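Local coordinates for putative Type I topoisomerase (Deinococcus radiodurans, PDB 3M4A), which probably relaxes DNA as a type IB topoisomerase, breaking one strand without ATP and rejoining it, and is seen here bound to DNA, at residues M127-G139 against A235-A247. Sequence-based numbering, arbitrary orientation.
Sequences MTRLLHVARFRVG and AKDFRTWGGTLLA. With ACY (acetic acid), chain D; nucleotides of chain B.
The F238 ring has the backbone N of H132 over one face, toward its rim, while L131 CB packs 3.7 Å from F238 CD2 and T128 CG2 meets CZ. Flat and apolar, the phenylalanine suits this space between helical segments 127-134 and 235-247, whose axes run at 33°. The R239 guanidinium carries R137 CG over the centre of one face; at its edge, NH1 donates in plane to R135 O, 2.9 Å away and nearly in line with the C=O bond. R239 reaches this carbonyl by bending at chi3 (60°). Its NH2 donates to L278 O and lies 3.4 Å from R137 NH2, like charges with planes 32° apart. A leucine in place of R239 would probably leave the R135 carbonyl without this donor and the turn after helix 120-134 less firmly held. G242, lacking a side chain, lets R135, paired with D277, lie against its backbone (R135 CD to G242 C, 3.4 Å). H132 ND1 and R129 NE bind an acetate, probably from the crystallisation liquor; R129 NH1 and NH2 grip the phosphate of DC10 of chain B. One water donates to H132 O and F238 O, completing a mixed seam: apolar round F238, polar round R239, with basic R129 presented to DNA.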
ATOM      1  N   MET A 127      -9.217   0.682  -5.658  1.00  4.41           N
ATOM      2  CA  MET A 127      -8.135   1.666  -5.754  1.00  4.65           C
ATOM      3  C   MET A 127      -7.007   1.377  -4.770  1.00  4.59           C
ATOM      4  O   MET A 127      -5.845   1.522  -5.118  1.00  5.35           O
ATOM      5  CB  MET A 127      -8.685   3.090  -5.552  1.00  4.36           C
ATOM      6  CG  MET A 127      -9.595   3.541  -6.678  1.00  2.23           C
ATOM      7  SD  MET A 127     -10.533   5.025  -6.250  1.00  6.88           S
ATOM      8  CE  MET A 127      -9.361   6.271  -6.782  1.00  9.69           C
ATOM      9  N   THR A 128      -7.363   0.933  -3.562  1.00  3.91           N
ATOM     10  CA  THR A 128      -6.394   0.584  -2.526  1.00  3.77           C
ATOM     11  C   THR A 128      -5.606  -0.645  -2.965  1.00  3.16           C
ATOM     12  O   THR A 128      -4.394  -0.709  -2.777  1.00  3.12           O
ATOM     13  CB  THR A 128      -7.056   0.347  -1.172  1.00  4.14           C
ATOM     14  OG1 THR A 128      -7.737   1.542  -0.767  1.00  5.73           O
ATOM     15  CG2 THR A 128      -6.001   0.026  -0.113  1.00  5.22           C
ATOM     16  N   ARG A 129      -6.282  -1.612  -3.570  1.00  2.70           N
ATOM     17  CA  ARG A 129      -5.553  -2.763  -4.125  1.00  2.75           C
ATOM     18  C   ARG A 129      -4.562  -2.303  -5.184  1.00  3.42           C
ATOM     19  O   ARG A 129      -3.435  -2.774  -5.230  1.00  2.35           O
ATOM     20  CB  ARG A 129      -6.492  -3.844  -4.674  1.00  2.91           C
ATOM     21  CG  ARG A 129      -5.744  -5.067  -5.199  1.00  2.39           C
ATOM     22  CD  ARG A 129      -6.689  -6.200  -5.479  1.00  2.99           C
ATOM     23  NE  ARG A 129      -7.199  -6.742  -4.222  1.00  3.16           N
ATOM     24  CZ  ARG A 129      -8.080  -7.733  -4.134  1.00  5.58           C
ATOM     25  NH1 ARG A 129      -8.518  -8.363  -5.211  1.00  5.59           N
ATOM     26  NH2 ARG A 129      -8.473  -8.133  -2.941  1.00  5.58           N
ATOM     27  N   LEU A 130      -4.963  -1.384  -6.045  1.00  3.21           N
ATOM     28  CA  LEU A 130      -4.025  -0.856  -7.061  1.00  3.10           C
ATOM     29  C   LEU A 130      -2.802  -0.126  -6.460  1.00  3.37           C
ATOM     30  O   LEU A 130      -1.697  -0.274  -6.959  1.00  3.41           O
ATOM     31  CB  LEU A 130      -4.758   0.041  -8.048  1.00  3.42           C
ATOM     32  CG  LEU A 130      -5.696  -0.726  -8.988  1.00  2.52           C
ATOM     33  CD1 LEU A 130      -6.668   0.215  -9.693  1.00  4.03           C
ATOM     34  CD2 LEU A 130      -4.849  -1.519 -10.001  1.00  3.11           C
ATOM     35  N   LEU A 131      -3.010   0.636  -5.389  1.00  3.92           N
ATOM     36  CA  LEU A 131      -1.884   1.259  -4.657  1.00  4.01           C
ATOM     37  C   LEU A 131      -0.925   0.196  -4.137  1.00  3.66           C
ATOM     38  O   LEU A 131       0.297   0.336  -4.230  1.00  4.94           O
ATOM     39  CB  LEU A 131      -2.388   2.089  -3.480  1.00  4.25           C
ATOM     40  CG  LEU A 131      -3.217   3.339  -3.714  1.00  4.94           C
ATOM     41  CD1 LEU A 131      -3.804   3.900  -2.402  1.00  6.37           C
ATOM     42  CD2 LEU A 131      -2.412   4.401  -4.475  1.00  6.96           C
ATOM     43  N   HIS A 132      -1.493  -0.882  -3.591  1.00  3.71           N
ATOM     44  CA  HIS A 132      -0.724  -1.940  -2.988  1.00  3.67           C
ATOM     45  C   HIS A 132       0.074  -2.728  -4.023  1.00  3.17           C
ATOM     46  O   HIS A 132       1.287  -2.904  -3.861  1.00  5.28           O
ATOM     47  CB  HIS A 132      -1.676  -2.859  -2.231  1.00  4.28           C
ATOM     48  CG  HIS A 132      -1.009  -4.011  -1.527  1.00  3.48           C
ATOM     49  ND1 HIS A 132      -1.703  -5.157  -1.214  1.00  6.03           N
ATOM     50  CD2 HIS A 132       0.252  -4.194  -1.073  1.00  5.98           C
ATOM     51  CE1 HIS A 132      -0.899  -5.997  -0.588  1.00  6.58           C
ATOM     52  NE2 HIS A 132       0.297  -5.439  -0.488  1.00  6.34           N
ATOM     53  N   VAL A 133      -0.603  -3.236  -5.056  1.00  3.30           N
ATOM     54  CA  VAL A 133       0.027  -4.173  -5.979  1.00  3.28           C
ATOM     55  C   VAL A 133       0.736  -3.490  -7.148  1.00  4.06           C
ATOM     56  O   VAL A 133       1.564  -4.127  -7.819  1.00  4.97           O
ATOM     57  CB  VAL A 133      -0.973  -5.267  -6.502  1.00  3.26           C
ATOM     58  CG1 VAL A 133      -1.728  -5.919  -5.325  1.00  4.54           C
ATOM     59  CG2 VAL A 133      -1.944  -4.708  -7.516  1.00  4.85           C
ATOM     60  N   ALA A 134       0.409  -2.223  -7.420  1.00  4.15           N
ATOM     61  CA  ALA A 134       1.008  -1.507  -8.549  1.00  4.07           C
ATOM     62  C   ALA A 134       1.699  -0.184  -8.208  1.00  4.60           C
ATOM     63  O   ALA A 134       2.260   0.443  -9.102  1.00  5.27           O
ATOM     64  CB  ALA A 134      -0.037  -1.296  -9.642  1.00  4.32           C
ATOM     65  N   ARG A 135       1.661   0.222  -6.942  1.00  4.06           N
ATOM     66  CA  ARG A 135       2.566   1.269  -6.424  1.00  4.89           C
ATOM     67  C   ARG A 135       2.275   2.630  -7.071  1.00  4.91           C
ATOM     68  O   ARG A 135       3.175   3.463  -7.277  1.00  5.47           O
ATOM     69  CB  ARG A 135       4.019   0.836  -6.585  1.00  5.26           C
ATOM     70  CG  ARG A 135       4.349  -0.440  -5.820  1.00  5.65           C
ATOM     71  CD  ARG A 135       5.646  -1.109  -6.270  1.00  7.24           C
ATOM     72  NE  ARG A 135       5.612  -1.556  -7.659  1.00  7.99           N
ATOM     73  CZ  ARG A 135       5.211  -2.761  -8.055  1.00 10.78           C
ATOM     74  NH1 ARG A 135       4.793  -3.660  -7.185  1.00 11.53           N
ATOM     75  NH2 ARG A 135       5.228  -3.066  -9.341  1.00 11.52           N
ATOM     76  N   PHE A 136       0.996   2.873  -7.342  1.00  5.19           N
ATOM     77  CA  PHE A 136       0.552   4.189  -7.805  1.00  5.52           C
ATOM     78  C   PHE A 136       0.726   5.275  -6.737  1.00  6.33           C
ATOM     79  O   PHE A 136       0.665   5.000  -5.530  1.00  5.59           O
ATOM     80  CB  PHE A 136      -0.937   4.170  -8.112  1.00  5.01           C
ATOM     81  CG  PHE A 136      -1.332   3.559  -9.442  1.00  4.92           C
ATOM     82  CD1 PHE A 136      -1.493   4.348 -10.585  1.00  5.41           C
ATOM     83  CD2 PHE A 136      -1.645   2.208  -9.528  1.00  6.20           C
ATOM     84  CE1 PHE A 136      -1.914   3.789 -11.773  1.00  5.78           C
ATOM     85  CE2 PHE A 136      -2.065   1.636 -10.707  1.00  5.34           C
ATOM     86  CZ  PHE A 136      -2.194   2.414 -11.842  1.00  4.71           C
ATOM     87  N   ARG A 137       0.899   6.505  -7.209  1.00  6.53           N
ATOM     88  CA  ARG A 137       0.618   7.694  -6.404  1.00  7.49           C
ATOM     89  C   ARG A 137      -0.883   7.959  -6.439  1.00  7.72           C
ATOM     90  O   ARG A 137      -1.559   7.632  -7.413  1.00  7.94           O
ATOM     91  CB  ARG A 137       1.350   8.904  -6.987  1.00  8.07           C
ATOM     92  CG  ARG A 137       2.852   8.798  -7.039  1.00  8.92           C
ATOM     93  CD  ARG A 137       3.381  10.034  -7.731  1.00 10.11           C
ATOM     94  NE  ARG A 137       4.824  10.111  -7.853  1.00 12.48           N
ATOM     95  CZ  ARG A 137       5.541   9.596  -8.846  1.00 13.88           C
ATOM     96  NH1 ARG A 137       4.978   8.903  -9.821  1.00 16.63           N
ATOM     97  NH2 ARG A 137       6.848   9.774  -8.852  1.00 15.82           N
ATOM     98  N   VAL A 138      -1.428   8.570  -5.393  1.00  8.51           N
ATOM     99  CA  VAL A 138      -2.857   8.849  -5.353  1.00  8.85           C
ATOM    100  C   VAL A 138      -3.253  10.011  -6.291  1.00 10.08           C
ATOM    101  O   VAL A 138      -4.274   9.953  -6.970  1.00 10.45           O
ATOM    102  CB  VAL A 138      -3.340   9.136  -3.894  1.00  8.89           C
ATOM    103  CG1 VAL A 138      -4.763   9.654  -3.897  1.00  8.71           C
ATOM    104  CG2 VAL A 138      -3.216   7.872  -3.016  1.00  9.20           C
ATOM    105  N   GLY A 139      -2.421  11.051  -6.322  1.00 10.63           N
ATOM    106  CA  GLY A 139      -2.690  12.239  -7.133  1.00 11.51           C
ATOM    107  C   GLY A 139      -3.704  13.150  -6.472  1.00 12.07           C
ATOM    108  O   GLY A 139      -4.206  12.864  -5.387  1.00 12.34           O
ATOM    109  N   ALA A 235      -0.830   6.428   2.074  1.00 11.57           N
ATOM    110  CA  ALA A 235      -0.624   5.921   0.713  1.00 11.45           C
ATOM    111  C   ALA A 235       0.859   5.802   0.346  1.00 10.97           C
ATOM    112  O   ALA A 235       1.241   4.892  -0.395  1.00  9.94           O
ATOM    113  CB  ALA A 235      -1.384   6.772  -0.313  1.00 11.43           C
ATOM    114  N   LYS A 236       1.717   6.695   0.857  1.00 11.42           N
ATOM    115  CA  LYS A 236       3.140   6.648   0.515  1.00 11.73           C
ATOM    116  C   LYS A 236       3.797   5.352   0.972  1.00 10.46           C
ATOM    117  O   LYS A 236       4.751   4.868   0.345  1.00 10.34           O
ATOM    118  CB  LYS A 236       3.918   7.825   1.121  1.00 12.65           C
ATOM    119  CG  LYS A 236       5.365   7.858   0.667  1.00 13.40           C
ATOM    120  CD  LYS A 236       6.090   9.141   1.086  1.00 15.61           C
ATOM    121  CE  LYS A 236       7.350   9.344   0.256  1.00 18.34           C
ATOM    122  NZ  LYS A 236       8.245   8.148   0.228  1.00 22.25           N
ATOM    123  N   ASP A 237       3.307   4.798   2.077  1.00  9.90           N
ATOM    124  CA  ASP A 237       3.849   3.540   2.577  1.00  8.76           C
ATOM    125  C   ASP A 237       3.678   2.394   1.569  1.00  7.18           C
ATOM    126  O   ASP A 237       4.475   1.458   1.564  1.00  6.74           O
ATOM    127  CB  ASP A 237       3.243   3.175   3.933  1.00  9.06           C
ATOM    128  CG  ASP A 237       3.710   4.108   5.040  1.00 11.72           C
ATOM    129  OD1 ASP A 237       4.924   4.097   5.331  1.00 13.40           O
ATOM    130  OD2 ASP A 237       2.867   4.849   5.599  1.00 12.74           O
ATOM    131  N   PHE A 238       2.675   2.452   0.701  1.00  6.36           N
ATOM    132  CA  PHE A 238       2.556   1.417  -0.347  1.00  6.06           C
ATOM    133  C   PHE A 238       3.707   1.498  -1.347  1.00  5.95           C
ATOM    134  O   PHE A 238       4.134   0.473  -1.894  1.00  5.25           O
ATOM    135  CB  PHE A 238       1.248   1.538  -1.120  1.00  6.26           C
ATOM    136  CG  PHE A 238       0.019   1.141  -0.342  1.00  5.55           C
ATOM    137  CD1 PHE A 238      -0.147  -0.166   0.107  1.00  6.16           C
ATOM    138  CD2 PHE A 238      -0.986   2.064  -0.105  1.00  7.73           C
ATOM    139  CE1 PHE A 238      -1.278  -0.541   0.803  1.00  8.27           C
ATOM    140  CE2 PHE A 238      -2.135   1.700   0.597  1.00  7.55           C
ATOM    141  CZ  PHE A 238      -2.281   0.390   1.050  1.00  7.20           C
ATOM    142  N   ARG A 239       4.224   2.705  -1.576  1.00  6.03           N
ATOM    143  CA  ARG A 239       5.316   2.886  -2.529  1.00  6.23           C
ATOM    144  C   ARG A 239       6.676   2.528  -1.943  1.00  5.90           C
ATOM    145  O   ARG A 239       7.493   1.922  -2.621  1.00  6.15           O
ATOM    146  CB  ARG A 239       5.303   4.299  -3.118  1.00  6.63           C
ATOM    147  CG  ARG A 239       4.234   4.426  -4.191  1.00  6.42           C
ATOM    148  CD  ARG A 239       3.935   5.866  -4.553  1.00  7.61           C
ATOM    149  NE  ARG A 239       5.117   6.577  -5.061  1.00  9.23           N
ATOM    150  CZ  ARG A 239       5.591   6.477  -6.303  1.00  8.35           C
ATOM    151  NH1 ARG A 239       5.021   5.674  -7.195  1.00  8.85           N
ATOM    152  NH2 ARG A 239       6.648   7.199  -6.654  1.00 11.90           N
ATOM    153  N   THR A 240       6.897   2.840  -0.668  1.00  6.04           N
ATOM    154  CA  THR A 240       8.130   2.434   0.001  1.00  6.20           C
ATOM    155  C   THR A 240       8.146   0.904   0.249  1.00  5.72           C
ATOM    156  O   THR A 240       9.123   0.235  -0.052  1.00  5.13           O
ATOM    157  CB  THR A 240       8.344   3.199   1.322  1.00  7.13           C
ATOM    158  OG1 THR A 240       7.234   2.987   2.201  1.00  6.73           O
ATOM    159  CG2 THR A 240       8.510   4.702   1.058  1.00  8.46           C
ATOM    160  N   TRP A 241       7.048   0.348   0.754  1.00  5.13           N
ATOM    161  CA  TRP A 241       6.930  -1.112   0.866  1.00  4.92           C
ATOM    162  C   TRP A 241       7.034  -1.782  -0.500  1.00  4.02           C
ATOM    163  O   TRP A 241       7.834  -2.698  -0.694  1.00  3.30           O
ATOM    164  CB  TRP A 241       5.605  -1.502   1.530  1.00  5.25           C
ATOM    165  CG  TRP A 241       5.335  -2.974   1.537  1.00  4.68           C
ATOM    166  CD1 TRP A 241       4.466  -3.661   0.714  1.00  5.80           C
ATOM    167  CD2 TRP A 241       5.922  -3.953   2.399  1.00  5.58           C
ATOM    168  NE1 TRP A 241       4.468  -4.992   1.033  1.00  5.21           N
ATOM    169  CE2 TRP A 241       5.361  -5.211   2.052  1.00  5.92           C
ATOM    170  CE3 TRP A 241       6.870  -3.900   3.428  1.00  6.25           C
ATOM    171  CZ2 TRP A 241       5.719  -6.396   2.692  1.00  5.94           C
ATOM    172  CZ3 TRP A 241       7.213  -5.085   4.079  1.00  6.13           C
ATOM    173  CH2 TRP A 241       6.653  -6.317   3.703  1.00  6.78           C
ATOM    174  N   GLY A 242       6.232  -1.328  -1.463  1.00  3.96           N
ATOM    175  CA  GLY A 242       6.251  -1.930  -2.800  1.00  4.88           C
ATOM    176  C   GLY A 242       7.551  -1.779  -3.554  1.00  4.78           C
ATOM    177  O   GLY A 242       7.993  -2.724  -4.212  1.00  4.85           O
ATOM    178  N   GLY A 243       8.192  -0.612  -3.456  1.00  4.47           N
ATOM    179  CA  GLY A 243       9.532  -0.439  -4.017  1.00  5.09           C
ATOM    180  C   GLY A 243      10.576  -1.387  -3.441  1.00  4.28           C
ATOM    181  O   GLY A 243      11.361  -1.970  -4.174  1.00  4.82           O
ATOM    182  N   THR A 244      10.545  -1.551  -2.120  1.00  4.36           N
ATOM    183  CA  THR A 244      11.435  -2.455  -1.403  1.00  4.67           C
ATOM    184  C   THR A 244      11.157  -3.919  -1.811  1.00  3.53           C
ATOM    185  O   THR A 244      12.092  -4.680  -2.079  1.00  3.90           O
ATOM    186  CB  THR A 244      11.307  -2.265   0.108  1.00  4.96           C
ATOM    187  OG1 THR A 244      11.697  -0.928   0.452  1.00  4.97           O
ATOM    188  CG2 THR A 244      12.168  -3.273   0.891  1.00  4.27           C
ATOM    189  N   LEU A 245       9.867  -4.272  -1.906  1.00  4.18           N
ATOM    190  CA  LEU A 245       9.449  -5.615  -2.317  1.00  4.71           C
ATOM    191  C   LEU A 245       9.934  -5.921  -3.738  1.00  4.48           C
ATOM    192  O   LEU A 245      10.535  -6.965  -3.985  1.00  4.76           O
ATOM    193  CB  LEU A 245       7.936  -5.757  -2.213  1.00  4.89           C
ATOM    194  CG  LEU A 245       7.370  -7.096  -2.674  1.00  4.98           C
ATOM    195  CD1 LEU A 245       7.834  -8.232  -1.765  1.00  6.46           C
ATOM    196  CD2 LEU A 245       5.847  -7.056  -2.781  1.00  6.77           C
ATOM    197  N   LEU A 246       9.670  -4.996  -4.667  1.00  4.80           N
ATOM    198  CA  LEU A 246      10.088  -5.176  -6.066  1.00  4.85           C
ATOM    199  C   LEU A 246      11.608  -5.336  -6.173  1.00  4.84           C
ATOM    200  O   LEU A 246      12.092  -6.213  -6.877  1.00  4.37           O
ATOM    201  CB  LEU A 246       9.578  -4.027  -6.958  1.00  4.79           C
ATOM    202  CG  LEU A 246       9.683  -4.238  -8.464  1.00  6.53           C
ATOM    203  CD1 LEU A 246       8.763  -5.339  -8.917  1.00  7.46           C
ATOM    204  CD2 LEU A 246       9.355  -2.952  -9.201  1.00  7.84           C
ATOM    205  N   ALA A 247      12.347  -4.506  -5.442  1.00  4.50           N
ATOM    206  CA  ALA A 247      13.799  -4.632  -5.369  1.00  5.10           C
ATOM    207  C   ALA A 247      14.219  -6.004  -4.836  1.00  4.74           C
ATOM    208  O   ALA A 247      15.088  -6.671  -5.410  1.00  4.88           O
ATOM    209  CB  ALA A 247      14.389  -3.513  -4.522  1.00  5.38           C
TER
HETATM  210  C   ACY D 804      -5.292  -5.189  -1.455  1.00  8.62           C
HETATM  211  O   ACY D 804      -6.428  -5.632  -1.750  1.00  7.88           O
HETATM  212  OXT ACY D 804      -4.243  -5.626  -1.978  1.00  7.46           O
HETATM  213  CH3 ACY D 804      -5.191  -4.105  -0.426  1.00  8.72           C
ATOM    214  P    DC B  10     -10.906 -10.930  -3.316  1.00  5.88           P
ATOM    215  OP1  DC B  10     -10.297 -10.327  -2.136  1.00  5.52           O
ATOM    216  OP2  DC B  10     -10.360 -10.553  -4.642  1.00  4.77           O
ATOM    217  O5'  DC B  10     -10.729 -12.506  -3.178  1.00  5.68           O
ATOM    218  C5'  DC B  10     -11.125 -13.146  -1.954  1.00  6.55           C
ATOM    219  C4'  DC B  10     -11.088 -14.645  -2.133  1.00  7.53           C
ATOM    220  O4'  DC B  10     -12.123 -15.057  -3.076  1.00  6.40           O
ATOM    221  C3'  DC B  10      -9.773 -15.202  -2.685  1.00  7.99           C
ATOM    222  O3'  DC B  10      -9.465 -16.429  -2.063  1.00 12.32           O
ATOM    223  C2'  DC B  10     -10.078 -15.445  -4.146  1.00  7.42           C
ATOM    224  C1'  DC B  10     -11.502 -15.948  -4.002  1.00  6.17           C
ATOM    225  N1   DC B  10     -12.307 -15.959  -5.234  1.00  4.90           N
ATOM    226  C2   DC B  10     -13.359 -16.882  -5.309  1.00  3.47           C
ATOM    227  O2   DC B  10     -13.572 -17.651  -4.351  1.00  5.00           O
ATOM    228  N3   DC B  10     -14.104 -16.925  -6.430  1.00  4.03           N
ATOM    229  C4   DC B  10     -13.849 -16.108  -7.450  1.00  5.01           C
ATOM    230  N4   DC B  10     -14.631 -16.192  -8.523  1.00  6.12           N
ATOM    231  C5   DC B  10     -12.788 -15.155  -7.390  1.00  6.27           C
ATOM    232  C6   DC B  10     -12.047 -15.125  -6.276  1.00  5.79           C
TER
HETATM  233  O   HOH W   1       2.660  -1.844  -1.613  1.00  5.50           O
HETATM  234  O   HOH W   2       1.010   6.054  -2.916  1.00  9.32           O